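Local structure of A rubisco-like protein (Burkholderia fungorum, 3NWR) at residues G362-T367 and A403-G408; A177-L182 and A209-A214; Q271-R274 and V280-A283; R245-V250 and S256-S261. The protein is of unestablished function but belongs to the rubisco-like proteins, relatives of the rubisco large chain with a TIM-barrel catalytic domain, and is probably a lyase. All blocks are in the same frame, centred on the assembly; numbering follows the deposited sequence.

Contact 1 (G362-T367 and A403-G408)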
loop_
_atom_site.group_PDB
_atom_site.type_symbol
_atom_site.label_atom_id
_atom_site.label_comp_id
_atom_site.label_asym_id
_atom_site.label_seq_id
_atom_site.Cartn_x
_atom_site.Cartn_y
_atom_site.Cartn_z
ATOM N N GLY A 362 -31.942 7.810 -7.990
ATOM C CA GLY A 362 -32.355 6.421 -7.918
ATOM C C GLY A 362 -31.549 5.499 -7.014
ATOM O O GLY A 362 -31.901 4.330 -6.862
ATOM N N THR A 363 -30.458 5.996 -6.430
ATOM C CA THR A 363 -29.712 5.195 -5.459
ATOM C C THR A 363 -29.846 5.740 -4.038
ATOM O O THR A 363 -29.244 5.221 -3.096
ATOM C CB THR A 363 -28.209 5.103 -5.813
ATOM O OG1 THR A 363 -27.640 6.423 -5.822
ATOM C CG2 THR A 363 -28.019 4.473 -7.178
ATOM N N VAL A 364 -30.672 6.766 -3.872
ATOM C CA VAL A 364 -30.824 7.402 -2.569
ATOM C C VAL A 364 -31.522 6.502 -1.541
ATOM O O VAL A 364 -31.082 6.396 -0.405
ATOM C CB VAL A 364 -31.559 8.742 -2.714
ATOM C CG1 VAL A 364 -32.032 9.260 -1.355
ATOM C CG2 VAL A 364 -30.650 9.752 -3.415
ATOM N N GLN A 365 -32.617 5.858 -1.930
ATOM C CA GLN A 365 -33.321 4.994 -0.985
ATOM C C GLN A 365 -32.416 3.896 -0.410
ATOM O O GLN A 365 -32.395 3.669 0.802
ATOM C CB GLN A 365 -34.552 4.360 -1.637
ATOM C CG GLN A 365 -35.390 3.537 -0.655
ATOM C CD GLN A 365 -36.133 4.405 0.343
ATOM O OE1 GLN A 365 -35.817 4.431 1.536
ATOM N NE2 GLN A 365 -37.118 5.127 -0.144
ATOM N N ALA A 366 -31.701 3.201 -1.287
ATOM C CA ALA A 366 -30.837 2.109 -0.852
ATOM C C ALA A 366 -29.731 2.639 0.056
ATOM O O ALA A 366 -29.345 1.999 1.040
ATOM C CB ALA A 366 -30.243 1.398 -2.047
ATOM N N THR A 367 -29.246 3.829 -0.262
ATOM C CA THR A 367 -28.181 4.440 0.529
ATOM C C THR A 367 -28.679 4.789 1.931
ATOM O O THR A 367 -28.021 4.485 2.924
ATOM C CB THR A 367 -27.618 5.678 -0.189
ATOM O OG1 THR A 367 -27.039 5.270 -1.432
ATOM C CG2 THR A 367 -26.537 6.366 0.655
ATOM N N ALA A 403 -35.199 14.348 0.481
ATOM C CA ALA A 403 -36.390 14.804 1.196
ATOM C C ALA A 403 -37.453 13.699 1.249
ATOM O O ALA A 403 -38.070 13.461 2.291
ATOM C CB ALA A 403 -36.941 16.056 0.550
ATOM N N ALA A 404 -37.644 13.014 0.125
ATOM C CA ALA A 404 -38.617 11.924 0.050
ATOM C C ALA A 404 -38.297 10.798 1.025
ATOM O O ALA A 404 -39.141 10.373 1.816
ATOM C CB ALA A 404 -38.692 11.386 -1.369
ATOM N N VAL A 405 -37.065 10.300 0.985
ATOM C CA VAL A 405 -36.753 9.138 1.817
ATOM C C VAL A 405 -36.773 9.484 3.302
ATOM O O VAL A 405 -37.163 8.667 4.134
ATOM C CB VAL A 405 -35.434 8.433 1.406
ATOM C CG1 VAL A 405 -35.445 8.155 -0.087
ATOM C CG2 VAL A 405 -34.210 9.267 1.797
ATOM N N GLN A 406 -36.367 10.701 3.633
ATOM C CA GLN A 406 -36.380 11.136 5.024
ATOM C C GLN A 406 -37.809 11.297 5.544
ATOM O O GLN A 406 -38.063 11.083 6.730
ATOM C CB GLN A 406 -35.570 12.426 5.190
ATOM C CG GLN A 406 -34.075 12.226 4.942
ATOM C CD GLN A 406 -33.274 13.515 5.045
ATOM O OE1 GLN A 406 -32.490 13.840 4.152
ATOM N NE2 GLN A 406 -33.470 14.253 6.132
ATOM N N ALA A 407 -38.729 11.649 4.649
ATOM C CA ALA A 407 -40.145 11.781 5.003
ATOM C C ALA A 407 -40.851 10.432 4.942
ATOM O O ALA A 407 -41.985 10.301 5.396
ATOM C CB ALA A 407 -40.838 12.786 4.090
ATOM N N GLY A 408 -40.194 9.434 4.364
ATOM C CA GLY A 408 -40.756 8.096 4.303
ATOM C C GLY A 408 -41.625 7.826 3.092
ATOM O O GLY A 408 -42.322 6.809 3.036
#
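Val405, near the C-terminal end of helix 391-407, is the residue of its segment that reaches the start of helix 364-371, where Val364 and Gln365 receive it. The backbones come close here, Val405 CA lying 6.1 Å from Gln365 CA. Followed outward, Val405 first sets CB beside the end of Gln365, and then divides. CG1, held anti to the carbonyl carbon (chi1 -51°), sits between the two partners: it touches Val364 CG1 at 3.8 Å and also packs on the end of Gln365, reaching Gln365 CD at 3.8 Å. The other branch, Val405 CG2, meets Val364 alone, again through Val364 CG1, at 3.8 Å. That single methyl of Val364 thus rests against both branches of Val405. It does so because it stands anti to its own backbone N (chi1 166°), while CB already points at the neighbouring helix. The chain of Gln365 folds at chi2 (71°) and brings the amide alongside Val405, the two side chains running past each other in opposite senses. No hydrogen bond crosses the contact, which is held by van der Waals packing. Phe378 of strand 377-379 touches Val364 from the barrel, and Leu411 touches Val405. One residue beyond Ala407, Gly408 takes a positive phi and closes helix 391-407 in a Schellman motif, with Thr409 N bonded to Ala404 O and Gly408 N weakly to Val405 O. Helix against helix on the outside of a parallel strand is the packing of the outer layer of an alpha/beta (TIM) barrel, the fold of the rubisco catalytic domain.

Contact 2 (A177-L182 and A209-A214)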
loop_
_atom_site.group_PDB
_atom_site.type_symbol
_atom_site.label_atom_id
_atom_site.label_comp_id
_atom_site.label_asym_id
_atom_site.label_seq_id
_atom_site.Cartn_x
_atom_site.Cartn_y
_atom_site.Cartn_z
ATOM N N ALA A 177 -7.574 28.553 -14.114
ATOM C CA ALA A 177 -8.705 29.432 -14.393
ATOM C C ALA A 177 -9.937 28.644 -14.813
ATOM O O ALA A 177 -11.048 28.940 -14.374
ATOM C CB ALA A 177 -8.333 30.460 -15.474
ATOM N N GLU A 178 -9.743 27.647 -15.669
ATOM C CA GLU A 178 -10.862 26.831 -16.127
ATOM C C GLU A 178 -11.474 26.051 -14.963
ATOM O O GLU A 178 -12.692 25.899 -14.873
ATOM C CB GLU A 178 -10.424 25.886 -17.245
ATOM C CG GLU A 178 -10.148 26.585 -18.577
ATOM C CD GLU A 178 -9.498 25.670 -19.598
ATOM O OE1 GLU A 178 -8.795 24.722 -19.195
ATOM O OE2 GLU A 178 -9.680 25.907 -20.811
ATOM N N THR A 179 -10.620 25.573 -14.062
ATOM C CA THR A 179 -11.102 24.826 -12.904
ATOM C C THR A 179 -11.942 25.728 -12.009
ATOM O O THR A 179 -13.029 25.353 -11.559
ATOM C CB THR A 179 -9.932 24.262 -12.093
ATOM O OG1 THR A 179 -9.123 23.437 -12.939
ATOM C CG2 THR A 179 -10.442 23.414 -10.913
ATOM N N ALA A 180 -11.431 26.929 -11.756
ATOM C CA ALA A 180 -12.142 27.905 -10.942
ATOM C C ALA A 180 -13.506 28.274 -11.530
ATOM O O ALA A 180 -14.487 28.362 -10.807
ATOM C CB ALA A 180 -11.284 29.155 -10.752
ATOM N N ALA A 181 -13.561 28.477 -12.843
ATOM C CA ALA A 181 -14.821 28.808 -13.511
ATOM C C ALA A 181 -15.814 27.664 -13.355
ATOM O O ALA A 181 -17.004 27.881 -13.115
ATOM C CB ALA A 181 -14.578 29.095 -14.994
ATOM N N LEU A 182 -15.316 26.440 -13.493
ATOM C CA LEU A 182 -16.176 25.274 -13.356
ATOM C C LEU A 182 -16.675 25.152 -11.925
ATOM O O LEU A 182 -17.857 24.919 -11.685
ATOM C CB LEU A 182 -15.424 24.009 -13.762
ATOM C CG LEU A 182 -16.130 22.687 -13.469
ATOM C CD1 LEU A 182 -17.522 22.636 -14.086
ATOM C CD2 LEU A 182 -15.261 21.545 -13.962
ATOM N N ALA A 209 -0.739 25.212 -6.289
ATOM C CA ALA A 209 -0.760 26.572 -5.766
ATOM C C ALA A 209 -1.729 27.473 -6.538
ATOM O O ALA A 209 -2.605 28.102 -5.940
ATOM C CB ALA A 209 0.638 27.165 -5.753
ATOM N N GLU A 210 -1.588 27.514 -7.862
ATOM C CA GLU A 210 -2.468 28.328 -8.697
ATOM C C GLU A 210 -3.919 27.868 -8.603
ATOM O O GLU A 210 -4.833 28.684 -8.557
ATOM C CB GLU A 210 -2.043 28.261 -10.163
ATOM C CG GLU A 210 -0.648 28.767 -10.459
ATOM C CD GLU A 210 -0.299 28.616 -11.929
ATOM O OE1 GLU A 210 -1.226 28.656 -12.770
ATOM O OE2 GLU A 210 0.899 28.456 -12.242
ATOM N N ARG A 211 -4.123 26.556 -8.592
ATOM C CA ARG A 211 -5.470 26.014 -8.563
ATOM C C ARG A 211 -6.188 26.374 -7.262
ATOM O O ARG A 211 -7.349 26.782 -7.284
ATOM C CB ARG A 211 -5.434 24.495 -8.772
ATOM C CG ARG A 211 -6.797 23.878 -9.039
ATOM C CD ARG A 211 -6.688 22.423 -9.472
ATOM N NE ARG A 211 -6.502 21.502 -8.353
ATOM C CZ ARG A 211 -5.348 20.921 -8.034
ATOM N NH1 ARG A 211 -4.241 21.188 -8.724
ATOM N NH2 ARG A 211 -5.295 20.084 -7.002
ATOM N N VAL A 212 -5.497 26.231 -6.133
ATOM C CA VAL A 212 -6.097 26.562 -4.842
ATOM C C VAL A 212 -6.475 28.037 -4.781
ATOM O O VAL A 212 -7.582 28.381 -4.375
ATOM C CB VAL A 212 -5.170 26.212 -3.659
ATOM C CG1 VAL A 212 -5.721 26.783 -2.356
ATOM C CG2 VAL A 212 -4.996 24.694 -3.545
ATOM N N ARG A 213 -5.547 28.904 -5.181
ATOM C CA ARG A 213 -5.828 30.338 -5.168
ATOM C C ARG A 213 -7.009 30.726 -6.066
ATOM O O ARG A 213 -7.899 31.471 -5.644
ATOM C CB ARG A 213 -4.575 31.135 -5.540
ATOM C CG ARG A 213 -3.435 30.987 -4.559
ATOM C CD ARG A 213 -2.262 31.858 -4.987
ATOM N NE ARG A 213 -1.273 31.982 -3.923
ATOM C CZ ARG A 213 -0.141 31.290 -3.875
ATOM N NH1 ARG A 213 0.147 30.431 -4.837
ATOM N NH2 ARG A 213 0.706 31.462 -2.869
ATOM N N ALA A 214 -7.037 30.218 -7.295
ATOM C CA ALA A 214 -8.114 30.574 -8.219
ATOM C C ALA A 214 -9.455 30.024 -7.759
ATOM O O ALA A 214 -10.458 30.731 -7.748
ATOM C CB ALA A 214 -7.808 30.092 -9.625
#
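Ala180 and Ala214 meet where helices 176-189 and 208-226 lie against each other in the outer helical layer of the TIM barrel. With only methyl groups between them the backbones come near, Ala180 CA standing 5.5 Å from Ala214 CA. Ala180 CB touches Ala214 CB at 3.8 Å and also rests on the Ala214 peptide, 3.5 Å from Ala214 O. One residue earlier on the first helix and about one turn earlier on the second, Thr179 CA and Arg211 CA are 7.2 Å apart, and here the side chains make the contact. Thr179 divides its labour by its first torsion (chi1 -57°): the methyl CG2 stands anti to the backbone N and faces the other helix, while OG1 turns back to bond the carbonyl of Ser175 in the preceding turn. Arg211 leaves its helix extended through chi1 and chi2, then bends at chi3 (81°). This carries the guanidinium beyond the contact to a salt bridge with Asp196 and to the carbonyls of Ala201 and Ala206, so the charged end is engaged elsewhere and the aliphatic stem does the packing. Crossing that stem, Thr179 CG2 lies 4.1 Å from both Arg211 CG and Arg211 CD.

Contact 3 (Q271-R274 and V280-A283)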
loop_
_atom_site.group_PDB
_atom_site.type_symbol
_atom_site.label_atom_id
_atom_site.label_comp_id
_atom_site.label_asym_id
_atom_site.label_seq_id
_atom_site.Cartn_x
_atom_site.Cartn_y
_atom_site.Cartn_z
ATOM N N GLN A 271 -0.334 10.314 9.229
ATOM C CA GLN A 271 -0.390 10.598 10.660
ATOM C C GLN A 271 0.343 11.905 10.965
ATOM O O GLN A 271 -0.136 12.726 11.755
ATOM C CB GLN A 271 0.150 9.434 11.499
ATOM C CG GLN A 271 0.013 9.712 12.986
ATOM C CD GLN A 271 0.380 8.546 13.874
ATOM O OE1 GLN A 271 0.750 7.465 13.404
ATOM N NE2 GLN A 271 0.271 8.759 15.177
ATOM N N SER A 272 1.484 12.123 10.316
ATOM C CA SER A 272 2.222 13.362 10.531
ATOM C C SER A 272 1.446 14.573 10.002
ATOM O O SER A 272 1.366 15.600 10.673
ATOM C CB SER A 272 3.613 13.285 9.902
ATOM O OG SER A 272 4.439 12.415 10.660
ATOM N N LEU A 273 0.861 14.444 8.816
ATOM C CA LEU A 273 0.071 15.524 8.231
ATOM C C LEU A 273 -1.095 15.865 9.143
ATOM O O LEU A 273 -1.420 17.031 9.334
ATOM C CB LEU A 273 -0.457 15.119 6.859
ATOM C CG LEU A 273 -1.441 16.079 6.189
ATOM C CD1 LEU A 273 -0.761 17.426 5.890
ATOM C CD2 LEU A 273 -1.971 15.440 4.918
ATOM N N ARG A 274 -1.731 14.837 9.696
ATOM C CA ARG A 274 -2.882 15.027 10.582
ATOM C C ARG A 274 -2.553 15.933 11.754
ATOM O O ARG A 274 -3.397 16.735 12.183
ATOM C CB ARG A 274 -3.363 13.676 11.111
ATOM C CG ARG A 274 -4.304 13.753 12.322
ATOM C CD ARG A 274 -5.758 14.059 11.913
ATOM N NE ARG A 274 -5.932 15.429 11.432
ATOM C CZ ARG A 274 -7.054 15.924 10.910
ATOM N NH1 ARG A 274 -8.163 15.178 10.773
ATOM N NH2 ARG A 274 -7.060 17.194 10.535
ATOM N N VAL A 280 -10.246 19.447 7.419
ATOM C CA VAL A 280 -10.841 18.124 7.217
ATOM C C VAL A 280 -9.923 17.305 6.317
ATOM O O VAL A 280 -9.458 17.791 5.292
ATOM C CB VAL A 280 -12.219 18.262 6.556
ATOM C CG1 VAL A 280 -12.810 16.883 6.238
ATOM C CG2 VAL A 280 -13.159 19.046 7.460
ATOM N N LEU A 281 -9.685 16.057 6.707
ATOM C CA LEU A 281 -8.821 15.151 5.962
ATOM C C LEU A 281 -9.701 14.149 5.218
ATOM O O LEU A 281 -10.259 13.222 5.822
ATOM C CB LEU A 281 -7.885 14.423 6.925
ATOM C CG LEU A 281 -6.386 14.527 6.694
ATOM C CD1 LEU A 281 -5.666 13.587 7.651
ATOM C CD2 LEU A 281 -6.040 14.217 5.248
ATOM N N HIS A 282 -9.849 14.366 3.917
ATOM C CA HIS A 282 -10.685 13.517 3.062
ATOM C C HIS A 282 -9.791 12.434 2.452
ATOM O O HIS A 282 -8.966 12.714 1.581
ATOM C CB HIS A 282 -11.344 14.371 1.961
ATOM C CG HIS A 282 -12.239 13.603 1.035
ATOM N ND1 HIS A 282 -13.570 13.364 1.309
ATOM C CD2 HIS A 282 -11.997 13.042 -0.174
ATOM C CE1 HIS A 282 -14.107 12.677 0.315
ATOM N NE2 HIS A 282 -13.172 12.460 -0.593
ATOM N N ALA A 283 -9.959 11.197 2.909
ATOM C CA ALA A 283 -9.108 10.097 2.462
ATOM C C ALA A 283 -9.623 9.457 1.179
ATOM O O ALA A 283 -10.747 8.952 1.151
ATOM C CB ALA A 283 -9.004 9.039 3.571
#
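Helix 267-276 comes closest to strand 280-284 at Arg274 and Leu281, whose CA atoms are 7.5 Å apart. Leu281 points its CB at the helix and fits between two helix side chains. On one side its CD2 meets CD2 of Leu273 at 4.3 Å, a light apolar touch. On the other it passes Arg274, the two side chains running in opposite directions, with Leu281 CD1 4.2 Å from Arg274 CB and Leu281 CB 3.9 Å from Arg274 NH1. Arg274 folds twice, at chi2 (81°) and chi3 (-70°), which brings its guanidinium back toward the strand. One face of this flat group is then lined by Leu281, whose CD1 stands 4.0 Å above the plane of the Arg274 guanidinium and is displaced toward its rim. NH1 and NH2 find their partners around it: NH1 makes a salt bridge to Asp314 and a bond to the carbonyl of Gly312, while NH2 bonds the carbonyls of Leu279 and Thr277 in the turn leading into the strand. Asp314 also accepts the backbone N-H of Leu281. As in TIM barrels generally, a helix here covers the outer side of a parallel strand. A buried arginine is thus met by hydrocarbon over one face and by oxygen acceptors at NH1 and NH2, and Asp314 probably offsets much of its charge within the protein interior.

Contact 4 (R245-V250 and S256-S261)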
loop_
_atom_site.group_PDB
_atom_site.type_symbol
_atom_site.label_atom_id
_atom_site.label_comp_id
_atom_site.label_asym_id
_atom_site.label_seq_id
_atom_site.Cartn_x
_atom_site.Cartn_y
_atom_site.Cartn_z
ATOM N N ARG A 245 3.167 21.919 3.042
ATOM C CA ARG A 245 3.129 23.245 2.422
ATOM C C ARG A 245 1.795 23.462 1.712
ATOM O O ARG A 245 1.209 24.542 1.806
ATOM C CB ARG A 245 4.297 23.443 1.451
ATOM C CG ARG A 245 5.648 23.514 2.150
ATOM C CD ARG A 245 6.770 23.935 1.204
ATOM N NE ARG A 245 6.986 23.001 0.100
ATOM C CZ ARG A 245 7.811 21.954 0.138
ATOM N NH1 ARG A 245 8.506 21.678 1.236
ATOM N NH2 ARG A 245 7.940 21.177 -0.929
ATOM N N HIS A 246 1.318 22.447 0.994
ATOM C CA HIS A 246 0.042 22.566 0.295
ATOM C C HIS A 246 -1.103 22.794 1.280
ATOM O O HIS A 246 -1.994 23.595 1.028
ATOM C CB HIS A 246 -0.287 21.308 -0.517
ATOM C CG HIS A 246 0.726 20.948 -1.561
ATOM N ND1 HIS A 246 1.554 21.870 -2.170
ATOM C CD2 HIS A 246 1.014 19.751 -2.126
ATOM C CE1 HIS A 246 2.321 21.251 -3.052
ATOM N NE2 HIS A 246 2.011 19.965 -3.047
ATOM N N ALA A 247 -1.083 22.070 2.391
ATOM C CA ALA A 247 -2.151 22.190 3.378
ATOM C C ALA A 247 -2.150 23.574 4.026
ATOM O O ALA A 247 -3.219 24.148 4.288
ATOM C CB ALA A 247 -2.029 21.081 4.435
ATOM N N GLU A 248 -0.960 24.113 4.276
ATOM C CA GLU A 248 -0.843 25.468 4.813
ATOM C C GLU A 248 -1.454 26.475 3.846
ATOM O O GLU A 248 -2.175 27.385 4.259
ATOM C CB GLU A 248 0.620 25.827 5.073
ATOM C CG GLU A 248 1.273 25.060 6.201
ATOM C CD GLU A 248 2.721 25.475 6.388
ATOM O OE1 GLU A 248 3.041 26.646 6.080
ATOM O OE2 GLU A 248 3.532 24.637 6.834
ATOM N N LEU A 249 -1.180 26.312 2.557
ATOM C CA LEU A 249 -1.748 27.211 1.548
ATOM C C LEU A 249 -3.272 27.114 1.505
ATOM O O LEU A 249 -3.966 28.127 1.463
ATOM C CB LEU A 249 -1.173 26.926 0.157
ATOM C CG LEU A 249 -1.831 27.734 -0.965
ATOM C CD1 LEU A 249 -1.530 29.232 -0.795
ATOM C CD2 LEU A 249 -1.396 27.244 -2.333
ATOM N N VAL A 250 -3.801 25.891 1.512
ATOM C CA VAL A 250 -5.248 25.720 1.489
ATOM C C VAL A 250 -5.870 26.459 2.668
ATOM O O VAL A 250 -6.873 27.160 2.507
ATOM C CB VAL A 250 -5.662 24.223 1.467
ATOM C CG1 VAL A 250 -7.177 24.069 1.646
ATOM C CG2 VAL A 250 -5.237 23.582 0.153
ATOM N N SER A 256 -11.213 24.485 3.762
ATOM C CA SER A 256 -11.630 23.730 4.934
ATOM C C SER A 256 -11.249 22.261 4.863
ATOM O O SER A 256 -11.438 21.526 5.828
ATOM C CB SER A 256 -13.148 23.828 5.104
ATOM O OG SER A 256 -13.814 23.310 3.957
ATOM N N CYS A 257 -10.698 21.843 3.729
ATOM C CA CYS A 257 -10.520 20.419 3.487
ATOM C C CYS A 257 -9.349 20.156 2.543
ATOM O O CYS A 257 -9.154 20.893 1.572
ATOM C CB CYS A 257 -11.818 19.852 2.887
ATOM S SG CYS A 257 -11.793 18.067 2.538
ATOM N N VAL A 258 -8.585 19.107 2.840
ATOM C CA VAL A 258 -7.602 18.561 1.910
ATOM C C VAL A 258 -7.854 17.068 1.704
ATOM O O VAL A 258 -8.283 16.364 2.619
ATOM C CB VAL A 258 -6.153 18.792 2.372
ATOM C CG1 VAL A 258 -5.822 20.284 2.324
ATOM C CG2 VAL A 258 -5.945 18.235 3.771
ATOM N N MET A 259 -7.584 16.610 0.490
ATOM C CA MET A 259 -7.744 15.213 0.110
ATOM C C MET A 259 -6.358 14.613 -0.101
ATOM O O MET A 259 -5.440 15.301 -0.546
ATOM C CB MET A 259 -8.539 15.156 -1.191
ATOM C CG MET A 259 -8.393 13.886 -2.005
ATOM S SD MET A 259 -9.357 14.131 -3.519
ATOM C CE MET A 259 -8.720 12.790 -4.523
ATOM N N ALA A 260 -6.205 13.335 0.228
ATOM C CA ALA A 260 -4.941 12.623 0.012
ATOM C C ALA A 260 -5.201 11.192 -0.431
ATOM O O ALA A 260 -6.131 10.554 0.061
ATOM C CB ALA A 260 -4.084 12.640 1.289
ATOM N N SER A 261 -4.388 10.706 -1.364
ATOM C CA SER A 261 -4.435 9.306 -1.784
ATOM C C SER A 261 -3.705 8.487 -0.733
ATOM O O SER A 261 -2.487 8.283 -0.803
ATOM C CB SER A 261 -3.787 9.138 -3.154
ATOM O OG SER A 261 -4.559 9.807 -4.132
#
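Val250 and Val258 form the close part of this contact, with both branches of the helix valine around a single methyl of the strand. Val258 CG1 stands 4.0 Å from Val250 CG2 and equally 4.0 Å from Val250 CB, with Val250 CG1 only slightly farther. This methyl lies anti to the Val258 carbonyl carbon (chi1 -68°), and CB points at the helix. Val250 CG1 also leans on the strand backbone, 3.7 Å from Cys257 O. One turn back along the helix the packing is looser: Ala247 adds no more than its backbone and CB, with Ala247 CA 4.3 Å from Val258 CG1. The two elements belong to the beta-alpha-beta unit made of strand 233-235, helix 240-252 and strand 257-261, a building block of the TIM barrel. Accordingly the axes of 245-250 and 257-261 run roughly antiparallel, at 153°, and approach to 8.9 Å. On the valine side, Phe234 of strand 233-235 and Val212 of helix 208-226 also touch Val250. Facing away from the strand, Arg245 and Glu248 line the exposed side of the helix, and Glu248 has a long, weak ion pair with Arg252.

Overall arrangement
All four contacts belong to the rubisco-type catalytic domain and follow one another along the chain in the order 2, 4, 3, 1. Contacts 3 and 4 are the nearest pair, with centres about 9 Å apart: strands 257-261 and 280-284 are neighbours in the parallel sheet, probably hydrogen-bonded from His282 N to Val258 O (2.9 Å). Contact 2 lies about 15 Å from contact 4, centre to centre, and touches it through helices 208-226 and 240-252. Contacts 2, 4 and 3 thus form a continuous patch of the barrel wall, passing from helix on helix to helix on strand and strand on strand. Contact 1, its centre about 31 to 34 Å from the others, belongs to a separate part of the helical layer.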